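Structural protein ORF131 (PDB 3FAJ) serves as a structural protein in the virion of an archaeal virus and probably binds DNA, although its precise role remains unestablished. Local coordinates at residues K28-L39 against L122-I132; F42-V52 against S98-I106. All blocks are in the same frame, centred on the assembly; numbering follows the deposited sequence.

Interaction 1: residues K28-L39 against L122-I132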
loop_
_atom_site.group_PDB
_atom_site.type_symbol
_atom_site.label_atom_id
_atom_site.label_comp_id
_atom_site.label_asym_id
_atom_site.label_seq_id
_atom_site.Cartn_x
_atom_site.Cartn_y
_atom_site.Cartn_z
ATOM N N LYS A 28 -13.065 -12.231 -0.495
ATOM C CA LYS A 28 -12.543 -12.713 0.788
ATOM C C LYS A 28 -11.057 -13.087 0.733
ATOM O O LYS A 28 -10.629 -13.909 -0.096
ATOM C CB LYS A 28 -13.379 -13.893 1.301
ATOM C CG LYS A 28 -13.029 -14.358 2.716
ATOM C CD LYS A 28 -14.137 -15.222 3.316
ATOM C CE LYS A 28 -15.262 -14.367 3.894
ATOM N NZ LYS A 28 -16.419 -15.185 4.351
ATOM N N GLY A 29 -10.274 -12.454 1.607
ATOM C CA GLY A 29 -8.867 -12.790 1.754
ATOM C C GLY A 29 -7.987 -12.116 0.718
ATOM O O GLY A 29 -6.788 -12.394 0.642
ATOM N N ASP A 30 -8.571 -11.219 -0.079
ATOM C CA ASP A 30 -7.802 -10.545 -1.128
ATOM C C ASP A 30 -7.153 -9.289 -0.560
ATOM O O ASP A 30 -7.573 -8.159 -0.838
ATOM C CB ASP A 30 -8.683 -10.223 -2.348
ATOM C CG ASP A 30 -7.874 -9.754 -3.559
ATOM O OD1 ASP A 30 -6.639 -9.653 -3.457
ATOM O OD2 ASP A 30 -8.503 -9.518 -4.625
ATOM N N TYR A 31 -6.108 -9.501 0.240
ATOM C CA TYR A 31 -5.445 -8.401 0.936
ATOM C C TYR A 31 -4.688 -7.504 -0.030
ATOM O O TYR A 31 -4.613 -6.295 0.189
ATOM C CB TYR A 31 -4.530 -8.932 2.057
ATOM C CG TYR A 31 -5.250 -9.902 2.954
ATOM C CD1 TYR A 31 -6.491 -9.582 3.532
ATOM C CD2 TYR A 31 -4.711 -11.166 3.211
ATOM C CE1 TYR A 31 -7.178 -10.499 4.339
ATOM C CE2 TYR A 31 -5.394 -12.075 4.026
ATOM C CZ TYR A 31 -6.611 -11.730 4.588
ATOM O OH TYR A 31 -7.281 -12.646 5.378
ATOM N N ALA A 32 -4.117 -8.107 -1.081
ATOM C CA ALA A 32 -3.475 -7.340 -2.136
ATOM C C ALA A 32 -4.466 -6.335 -2.750
ATOM O O ALA A 32 -4.149 -5.141 -2.883
ATOM C CB ALA A 32 -2.891 -8.293 -3.209
ATOM N N GLY A 33 -5.659 -6.811 -3.114
ATOM C CA GLY A 33 -6.715 -5.933 -3.664
ATOM C C GLY A 33 -7.114 -4.846 -2.677
ATOM O O GLY A 33 -7.324 -3.674 -3.069
ATOM N N GLY A 34 -7.208 -5.220 -1.393
ATOM C CA GLY A 34 -7.569 -4.262 -0.338
ATOM C C GLY A 34 -6.489 -3.187 -0.214
ATOM O O GLY A 34 -6.797 -2.004 -0.038
ATOM N N ALA A 35 -5.231 -3.598 -0.317
ATOM C CA ALA A 35 -4.119 -2.650 -0.304
ATOM C C ALA A 35 -4.238 -1.689 -1.499
ATOM O O ALA A 35 -4.090 -0.484 -1.325
ATOM C CB ALA A 35 -2.773 -3.392 -0.296
ATOM N N VAL A 36 -4.519 -2.210 -2.693
ATOM C CA VAL A 36 -4.629 -1.346 -3.898
ATOM C C VAL A 36 -5.761 -0.311 -3.714
ATOM O O VAL A 36 -5.622 0.865 -4.098
ATOM C CB VAL A 36 -4.840 -2.183 -5.162
ATOM C CG1 VAL A 36 -5.231 -1.304 -6.351
ATOM C CG2 VAL A 36 -3.578 -2.981 -5.480
ATOM N N LYS A 37 -6.855 -0.720 -3.078
ATOM C CA LYS A 37 -7.945 0.226 -2.812
ATOM C C LYS A 37 -7.458 1.361 -1.910
ATOM O O LYS A 37 -7.756 2.534 -2.175
ATOM C CB LYS A 37 -9.156 -0.482 -2.212
ATOM C CG LYS A 37 -9.921 -1.275 -3.246
ATOM C CD LYS A 37 -10.980 -2.109 -2.598
ATOM C CE LYS A 37 -11.597 -3.012 -3.634
ATOM N NZ LYS A 37 -12.326 -4.098 -2.964
ATOM N N ILE A 38 -6.709 1.021 -0.865
ATOM C CA ILE A 38 -6.125 2.011 0.055
ATOM C C ILE A 38 -5.172 2.922 -0.732
ATOM O O ILE A 38 -5.215 4.157 -0.597
ATOM C CB ILE A 38 -5.401 1.348 1.258
ATOM C CG1 ILE A 38 -6.405 0.659 2.192
ATOM C CG2 ILE A 38 -4.531 2.384 2.043
ATOM C CD1 ILE A 38 -5.781 -0.449 3.088
ATOM N N LEU A 39 -4.344 2.311 -1.569
ATOM C CA LEU A 39 -3.382 3.096 -2.383
ATOM C C LEU A 39 -4.096 4.082 -3.331
ATOM O O LEU A 39 -3.651 5.233 -3.494
ATOM C CB LEU A 39 -2.427 2.187 -3.149
ATOM C CG LEU A 39 -1.487 1.396 -2.225
ATOM C CD1 LEU A 39 -0.699 0.407 -3.082
ATOM C CD2 LEU A 39 -0.551 2.335 -1.424
ATOM N N LEU A 122 0.678 -5.787 -6.668
ATOM C CA LEU A 122 -0.453 -6.041 -5.788
ATOM C C LEU A 122 -1.758 -6.098 -6.567
ATOM O O LEU A 122 -2.648 -6.885 -6.238
ATOM C CB LEU A 122 -0.532 -4.974 -4.707
ATOM C CG LEU A 122 0.623 -5.059 -3.673
ATOM C CD1 LEU A 122 0.621 -3.783 -2.904
ATOM C CD2 LEU A 122 0.499 -6.248 -2.703
ATOM N N ALA A 123 -1.848 -5.286 -7.616
ATOM C CA ALA A 123 -3.040 -5.217 -8.445
ATOM C C ALA A 123 -3.153 -6.407 -9.409
ATOM O O ALA A 123 -4.239 -6.705 -9.917
ATOM C CB ALA A 123 -3.048 -3.880 -9.207
ATOM N N SER A 124 -2.033 -7.088 -9.670
ATOM C CA SER A 124 -1.964 -8.093 -10.735
ATOM C C SER A 124 -2.864 -9.289 -10.436
ATOM O O SER A 124 -2.986 -9.670 -9.275
ATOM C CB SER A 124 -0.523 -8.588 -10.945
ATOM O OG SER A 124 -0.116 -9.426 -9.879
ATOM N N PRO A 125 -3.502 -9.857 -11.481
ATOM C CA PRO A 125 -4.332 -11.059 -11.305
ATOM C C PRO A 125 -3.642 -12.161 -10.519
ATOM O O PRO A 125 -4.246 -12.725 -9.590
ATOM C CB PRO A 125 -4.602 -11.508 -12.746
ATOM C CG PRO A 125 -4.606 -10.264 -13.513
ATOM C CD PRO A 125 -3.536 -9.387 -12.878
ATOM N N ALA A 126 -2.397 -12.470 -10.877
ATOM C CA ALA A 126 -1.655 -13.570 -10.260
ATOM C C ALA A 126 -1.569 -13.412 -8.746
ATOM O O ALA A 126 -1.765 -14.369 -7.999
ATOM C CB ALA A 126 -0.248 -13.666 -10.857
ATOM N N THR A 127 -1.253 -12.200 -8.301
ATOM C CA THR A 127 -1.139 -11.918 -6.877
ATOM C C THR A 127 -2.503 -12.022 -6.189
ATOM O O THR A 127 -2.627 -12.663 -5.145
ATOM C CB THR A 127 -0.505 -10.542 -6.650
ATOM O OG1 THR A 127 0.805 -10.550 -7.232
ATOM C CG2 THR A 127 -0.393 -10.228 -5.152
ATOM N N GLN A 128 -3.523 -11.407 -6.781
ATOM C CA GLN A 128 -4.857 -11.442 -6.158
ATOM C C GLN A 128 -5.417 -12.852 -6.059
ATOM O O GLN A 128 -5.952 -13.251 -5.025
ATOM C CB GLN A 128 -5.802 -10.469 -6.842
ATOM C CG GLN A 128 -5.242 -9.033 -6.721
ATOM C CD GLN A 128 -6.262 -7.967 -6.995
ATOM O OE1 GLN A 128 -7.438 -8.250 -7.135
ATOM N NE2 GLN A 128 -5.811 -6.716 -7.032
ATOM N N VAL A 129 -5.283 -13.617 -7.141
ATOM C CA VAL A 129 -5.693 -15.030 -7.136
ATOM C C VAL A 129 -4.941 -15.788 -6.054
ATOM O O VAL A 129 -5.536 -16.560 -5.301
ATOM C CB VAL A 129 -5.438 -15.664 -8.510
ATOM C CG1 VAL A 129 -5.622 -17.199 -8.471
ATOM C CG2 VAL A 129 -6.351 -15.020 -9.535
ATOM N N ARG A 130 -3.634 -15.564 -5.978
ATOM C CA ARG A 130 -2.801 -16.224 -4.981
ATOM C C ARG A 130 -3.298 -15.928 -3.570
ATOM O O ARG A 130 -3.262 -16.793 -2.695
ATOM C CB ARG A 130 -1.341 -15.788 -5.127
ATOM C CG ARG A 130 -0.356 -16.651 -4.356
ATOM C CD ARG A 130 1.065 -16.450 -4.859
ATOM N NE ARG A 130 1.519 -15.073 -4.680
ATOM C CZ ARG A 130 1.761 -14.231 -5.679
ATOM N NH1 ARG A 130 1.594 -14.623 -6.934
ATOM N NH2 ARG A 130 2.172 -12.997 -5.423
ATOM N N ASN A 131 -3.761 -14.701 -3.357
ATOM C CA ASN A 131 -4.271 -14.290 -2.054
ATOM C C ASN A 131 -5.621 -14.925 -1.742
ATOM O O ASN A 131 -5.870 -15.355 -0.616
ATOM C CB ASN A 131 -4.376 -12.765 -1.977
ATOM C CG ASN A 131 -3.034 -12.100 -1.738
ATOM O OD1 ASN A 131 -2.057 -12.758 -1.384
ATOM N ND2 ASN A 131 -2.983 -10.788 -1.930
ATOM N N ILE A 132 -6.489 -14.981 -2.746
ATOM C CA ILE A 132 -7.822 -15.571 -2.581
ATOM C C ILE A 132 -7.693 -17.079 -2.347
ATOM O O ILE A 132 -8.352 -17.632 -1.448
ATOM C CB ILE A 132 -8.746 -15.236 -3.774
ATOM C CG1 ILE A 132 -9.006 -13.725 -3.813
ATOM C CG2 ILE A 132 -10.086 -16.026 -3.690
ATOM C CD1 ILE A 132 -9.505 -13.181 -5.136
HETATM O O HOH W 1 -10.331 -16.412 0.563
#
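The carboxylate of Asp30 and the amide of Gln128 lie aslant, their planes 67° apart, with Asp30 OD2 only 3.0 Å from Gln128 OE1. Two acceptors meet there without a hydrogen bond, so the pair would tend to raise the proton affinity of the acid. The rest of each group is engaged. Gln128 NE2 points back along its own segment and gives a 3.3 Å bond to Leu122 O, which lies in the amide plane; Asp30 OD1 is met from well above the carboxylate plane by Gly33 N, 3.0 Å away. That N-cap bond rests on a side chain whose CG stands anti to the backbone N (chi1 -170°), and the nearby helix start could partly offset the charge. On the Tyr31 ring, Gly29 O sits over the centre of one face, and the ring reaches toward helix 51-66.

The axes of the segments 31-39 and 125-132 come within 8.8 Å, their N-to-C directions 126° apart, and the packing that joins them to the end of helix 113-123 is knobs-into-holes in both directions. Ala32 lodges among Leu122, Thr127, Gln128 and Asn131, its CB 3.7 Å from Thr127 CG2. In return Leu122 enters the hole formed by Ala32, Ala35, Val36 and Leu39. Val36 and Leu122 run alongside, pointing opposite ways, with Val36 CG2 3.7 Å from Leu122 CB, and the same methyl rests on Ala123 CB. Helix 69-86 backs this layer through Thr71, Ile75 and Ile78. At the outer end Ile132 CG1 lies 3.8 Å from Asp30 CB, while a water donates to both Lys28 O and Ile132 O.

Interaction 2: residues F42-V52 against S98-I106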
loop_
_atom_site.group_PDB
_atom_site.type_symbol
_atom_site.label_atom_id
_atom_site.label_comp_id
_atom_site.label_asym_id
_atom_site.label_seq_id
_atom_site.Cartn_x
_atom_site.Cartn_y
_atom_site.Cartn_z
ATOM N N PHE A 42 -5.207 6.942 -1.212
ATOM C CA PHE A 42 -4.004 7.717 -0.895
ATOM C C PHE A 42 -3.699 8.687 -2.045
ATOM O O PHE A 42 -3.490 9.892 -1.825
ATOM C CB PHE A 42 -2.827 6.752 -0.651
ATOM C CG PHE A 42 -1.474 7.391 -0.773
ATOM C CD1 PHE A 42 -1.016 8.289 0.199
ATOM C CD2 PHE A 42 -0.650 7.081 -1.863
ATOM C CE1 PHE A 42 0.263 8.887 0.085
ATOM C CE2 PHE A 42 0.628 7.653 -1.969
ATOM C CZ PHE A 42 1.080 8.557 -0.997
ATOM N N GLU A 43 -3.709 8.167 -3.269
ATOM C CA GLU A 43 -3.339 8.988 -4.438
ATOM C C GLU A 43 -4.371 10.054 -4.737
ATOM O O GLU A 43 -4.040 11.104 -5.318
ATOM C CB GLU A 43 -3.171 8.115 -5.662
ATOM C CG GLU A 43 -1.996 7.146 -5.519
ATOM C CD GLU A 43 -1.825 6.277 -6.739
ATOM O OE1 GLU A 43 -2.356 6.640 -7.816
ATOM O OE2 GLU A 43 -1.154 5.248 -6.645
ATOM N N ASN A 44 -5.623 9.777 -4.375
ATOM C CA ASN A 44 -6.716 10.731 -4.590
ATOM C C ASN A 44 -6.791 11.817 -3.540
ATOM O O ASN A 44 -7.600 12.713 -3.643
ATOM C CB ASN A 44 -8.062 10.013 -4.569
ATOM C CG ASN A 44 -8.301 9.184 -5.808
ATOM O OD1 ASN A 44 -7.655 9.388 -6.830
ATOM N ND2 ASN A 44 -9.266 8.267 -5.730
ATOM N N GLY A 45 -5.962 11.707 -2.509
ATOM C CA GLY A 45 -5.998 12.675 -1.434
ATOM C C GLY A 45 -7.075 12.377 -0.413
ATOM O O GLY A 45 -7.309 13.178 0.473
ATOM N N GLN A 46 -7.667 11.316 -0.478
ATOM C CA GLN A 46 -8.803 10.916 0.350
ATOM C C GLN A 46 -8.380 10.526 1.766
ATOM O O GLN A 46 -9.170 10.617 2.708
ATOM C CB GLN A 46 -9.552 9.742 -0.284
ATOM C CG GLN A 46 -10.259 10.087 -1.593
ATOM C CD GLN A 46 -10.920 8.860 -2.202
ATOM O OE1 GLN A 46 -10.488 7.734 -1.934
ATOM N NE2 GLN A 46 -12.021 9.083 -2.969
ATOM N N LEU A 47 -7.133 10.081 1.902
ATOM C CA LEU A 47 -6.559 9.577 3.149
ATOM C C LEU A 47 -5.559 10.560 3.711
ATOM O O LEU A 47 -5.003 11.395 2.992
ATOM C CB LEU A 47 -5.844 8.260 2.892
ATOM C CG LEU A 47 -6.585 6.946 3.079
ATOM C CD1 LEU A 47 -8.088 6.986 2.792
ATOM C CD2 LEU A 47 -5.833 5.861 2.299
ATOM N N GLY A 48 -5.331 10.470 5.004
ATOM C CA GLY A 48 -4.349 11.319 5.629
ATOM C C GLY A 48 -3.203 10.469 6.126
ATOM O O GLY A 48 -3.143 9.255 5.863
ATOM N N TYR A 49 -2.278 11.126 6.814
ATOM C CA TYR A 49 -1.163 10.445 7.441
ATOM C C TYR A 49 -1.316 10.681 8.927
ATOM O O TYR A 49 -1.582 11.810 9.341
ATOM C CB TYR A 49 0.179 10.993 6.947
ATOM C CG TYR A 49 1.380 10.262 7.506
ATOM C CD1 TYR A 49 1.819 9.061 6.932
ATOM C CD2 TYR A 49 2.075 10.763 8.613
ATOM C CE1 TYR A 49 2.930 8.381 7.454
ATOM C CE2 TYR A 49 3.191 10.081 9.134
ATOM C CZ TYR A 49 3.606 8.890 8.532
ATOM O OH TYR A 49 4.691 8.198 9.041
ATOM N N PRO A 50 -1.128 9.630 9.740
ATOM C CA PRO A 50 -0.694 8.260 9.430
ATOM C C PRO A 50 -1.774 7.255 9.014
ATOM O O PRO A 50 -1.458 6.077 8.890
ATOM C CB PRO A 50 -0.074 7.807 10.757
ATOM C CG PRO A 50 -0.939 8.460 11.767
ATOM C CD PRO A 50 -1.279 9.832 11.194
ATOM N N GLU A 51 -3.015 7.695 8.798
ATOM C CA GLU A 51 -4.098 6.777 8.378
ATOM C C GLU A 51 -3.666 5.817 7.271
ATOM O O GLU A 51 -3.907 4.609 7.353
ATOM C CB GLU A 51 -5.345 7.556 7.922
ATOM C CG GLU A 51 -6.427 6.703 7.231
ATOM C CD GLU A 51 -7.600 7.524 6.684
ATOM O OE1 GLU A 51 -7.422 8.722 6.365
ATOM O OE2 GLU A 51 -8.716 6.966 6.568
ATOM N N VAL A 52 -3.003 6.354 6.252
ATOM C CA VAL A 52 -2.639 5.533 5.110
ATOM C C VAL A 52 -1.708 4.403 5.516
ATOM O O VAL A 52 -1.947 3.253 5.118
ATOM C CB VAL A 52 -2.048 6.358 3.924
ATOM C CG1 VAL A 52 -0.808 7.161 4.328
ATOM C CG2 VAL A 52 -1.745 5.423 2.707
ATOM N N SER A 98 -3.170 13.639 12.908
ATOM C CA SER A 98 -3.621 13.411 11.535
ATOM C C SER A 98 -3.472 14.642 10.650
ATOM O O SER A 98 -3.676 15.772 11.094
ATOM C CB SER A 98 -5.083 12.951 11.509
ATOM O OG SER A 98 -5.501 12.747 10.167
ATOM N N GLN A 99 -3.135 14.415 9.385
ATOM C CA GLN A 99 -3.021 15.507 8.417
ATOM C C GLN A 99 -3.243 14.957 7.006
ATOM O O GLN A 99 -2.908 13.807 6.747
ATOM C CB GLN A 99 -1.646 16.180 8.516
ATOM C CG GLN A 99 -0.422 15.263 8.274
ATOM C CD GLN A 99 0.851 15.804 8.939
ATOM O OE1 GLN A 99 0.871 16.936 9.447
ATOM N NE2 GLN A 99 1.902 14.999 8.954
ATOM N N PRO A 100 -3.813 15.767 6.093
ATOM C CA PRO A 100 -3.791 15.347 4.686
ATOM C C PRO A 100 -2.361 15.209 4.189
ATOM O O PRO A 100 -1.442 15.847 4.735
ATOM C CB PRO A 100 -4.473 16.514 3.957
ATOM C CG PRO A 100 -4.363 17.650 4.887
ATOM C CD PRO A 100 -4.503 17.057 6.252
ATOM N N ILE A 101 -2.190 14.372 3.181
ATOM C CA ILE A 101 -0.902 14.110 2.552
ATOM C C ILE A 101 -0.621 15.327 1.662
ATOM O O ILE A 101 -1.490 15.720 0.869
ATOM C CB ILE A 101 -0.945 12.845 1.658
ATOM C CG1 ILE A 101 -1.601 11.628 2.357
ATOM C CG2 ILE A 101 0.454 12.495 1.115
ATOM C CD1 ILE A 101 -0.707 10.884 3.333
ATOM N N PRO A 102 0.565 15.948 1.801
ATOM C CA PRO A 102 0.902 17.066 0.904
ATOM C C PRO A 102 0.948 16.603 -0.557
ATOM O O PRO A 102 1.395 15.498 -0.830
ATOM C CB PRO A 102 2.312 17.462 1.344
ATOM C CG PRO A 102 2.471 16.883 2.716
ATOM C CD PRO A 102 1.644 15.657 2.769
ATOM N N GLY A 103 0.465 17.436 -1.482
ATOM C CA GLY A 103 0.505 17.113 -2.923
ATOM C C GLY A 103 1.888 16.707 -3.416
ATOM O O GLY A 103 2.022 15.783 -4.234
ATOM N N GLU A 104 2.917 17.393 -2.907
ATOM C CA GLU A 104 4.309 17.076 -3.231
ATOM C C GLU A 104 4.673 15.624 -2.891
ATOM O O GLU A 104 5.406 14.964 -3.647
ATOM C CB GLU A 104 5.256 18.066 -2.528
ATOM C CG GLU A 104 5.163 19.494 -3.065
ATOM C CD GLU A 104 5.714 20.573 -2.117
ATOM O OE1 GLU A 104 5.863 20.327 -0.898
ATOM O OE2 GLU A 104 5.981 21.689 -2.601
ATOM N N VAL A 105 4.170 15.131 -1.756
ATOM C CA VAL A 105 4.415 13.749 -1.342
ATOM C C VAL A 105 3.688 12.743 -2.249
ATOM O O VAL A 105 4.253 11.720 -2.664
ATOM C CB VAL A 105 4.005 13.510 0.120
ATOM C CG1 VAL A 105 3.992 12.001 0.439
ATOM C CG2 VAL A 105 4.966 14.217 1.027
ATOM N N ILE A 106 2.434 13.031 -2.569
ATOM C CA ILE A 106 1.715 12.167 -3.514
ATOM C C ILE A 106 2.459 12.079 -4.848
ATOM O O ILE A 106 2.629 10.991 -5.391
ATOM C CB ILE A 106 0.248 12.620 -3.696
ATOM C CG1 ILE A 106 -0.492 12.555 -2.355
ATOM C CG2 ILE A 106 -0.464 11.793 -4.798
ATOM C CD1 ILE A 106 -1.908 13.106 -2.402
HETATM O O HOH W 2 -4.592 10.292 9.402
#
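Ser98 begins the contact by turning its CA-H onto Tyr49 O, at 3.4 Å from CA to O, while a water links its OG to Glu51 N. Gln99 supplies the antiparallel pair of a minimal two-stranded sheet: Tyr49 N donates to Gln99 O over 2.8 Å, nearly along the C=O axis, and Gln99 N returns a more bent 3.0 Å bond to Tyr49 O. CG of Gln99 is tucked between its backbone N and carbonyl carbon (chi1 59°), which sets it beside Tyr49 O and leads the amide obliquely toward the Tyr49 ring. Met86 of helix 69-86 touches both side chains, and Pro50, after a cis peptide, lays CB over one face of that ring. Gly48 CA lies 3.1 Å from Gln99 O, with no side chain to meet that oxygen.

Ile101 CG1 rests 3.5 Å from Leu47 O, and Ile101 CG2 meets Phe42 CE1 at 3.8 Å. Ile101 CD1 reaches furthest, lying in plane at the edge of the Phe42 ring, 3.7 Å from Tyr49 CB, and close to Val52 CG1. The chain then turns into helix 103-111, where Ile106 directs CD1 to within 3.6 Å of Phe42 O and CG2 toward Glu43 O, over the C-terminal turn of helix 31-43. Gly45 closes that turn in a Schellman motif, its N bonded to Phe42 O. The chemistry falls into two parts: a directional backbone pair fixes the alignment of Gln99 with Tyr49, and less directional contacts of Ile101 and Ile106 pack carbon against the end of helix 31-43, the start of helix 51-66 and the link between them.

In the fold
Starting at the N terminus, the chain first commits helix 31-43 to both contacts: most of its length, residues 31-39, belongs to interaction 1 and its last residues to interaction 2. Residues 42-52 then turn into helix 51-66, and helix 69-86 follows. After residues 91-97, which are not modelled, the chain returns at 98-106, closing the loop of interaction 2 through the small sheet. Helices 103-111 and 113-123 carry it back, and 122-132 closes the larger loop, within which interaction 2 is nested. The two centres lie about 21 Å apart on opposite sides of the chain's centre, so both ends of the helical bundle are tied. Ile38, packing on Leu47 and Val52, directly joins them.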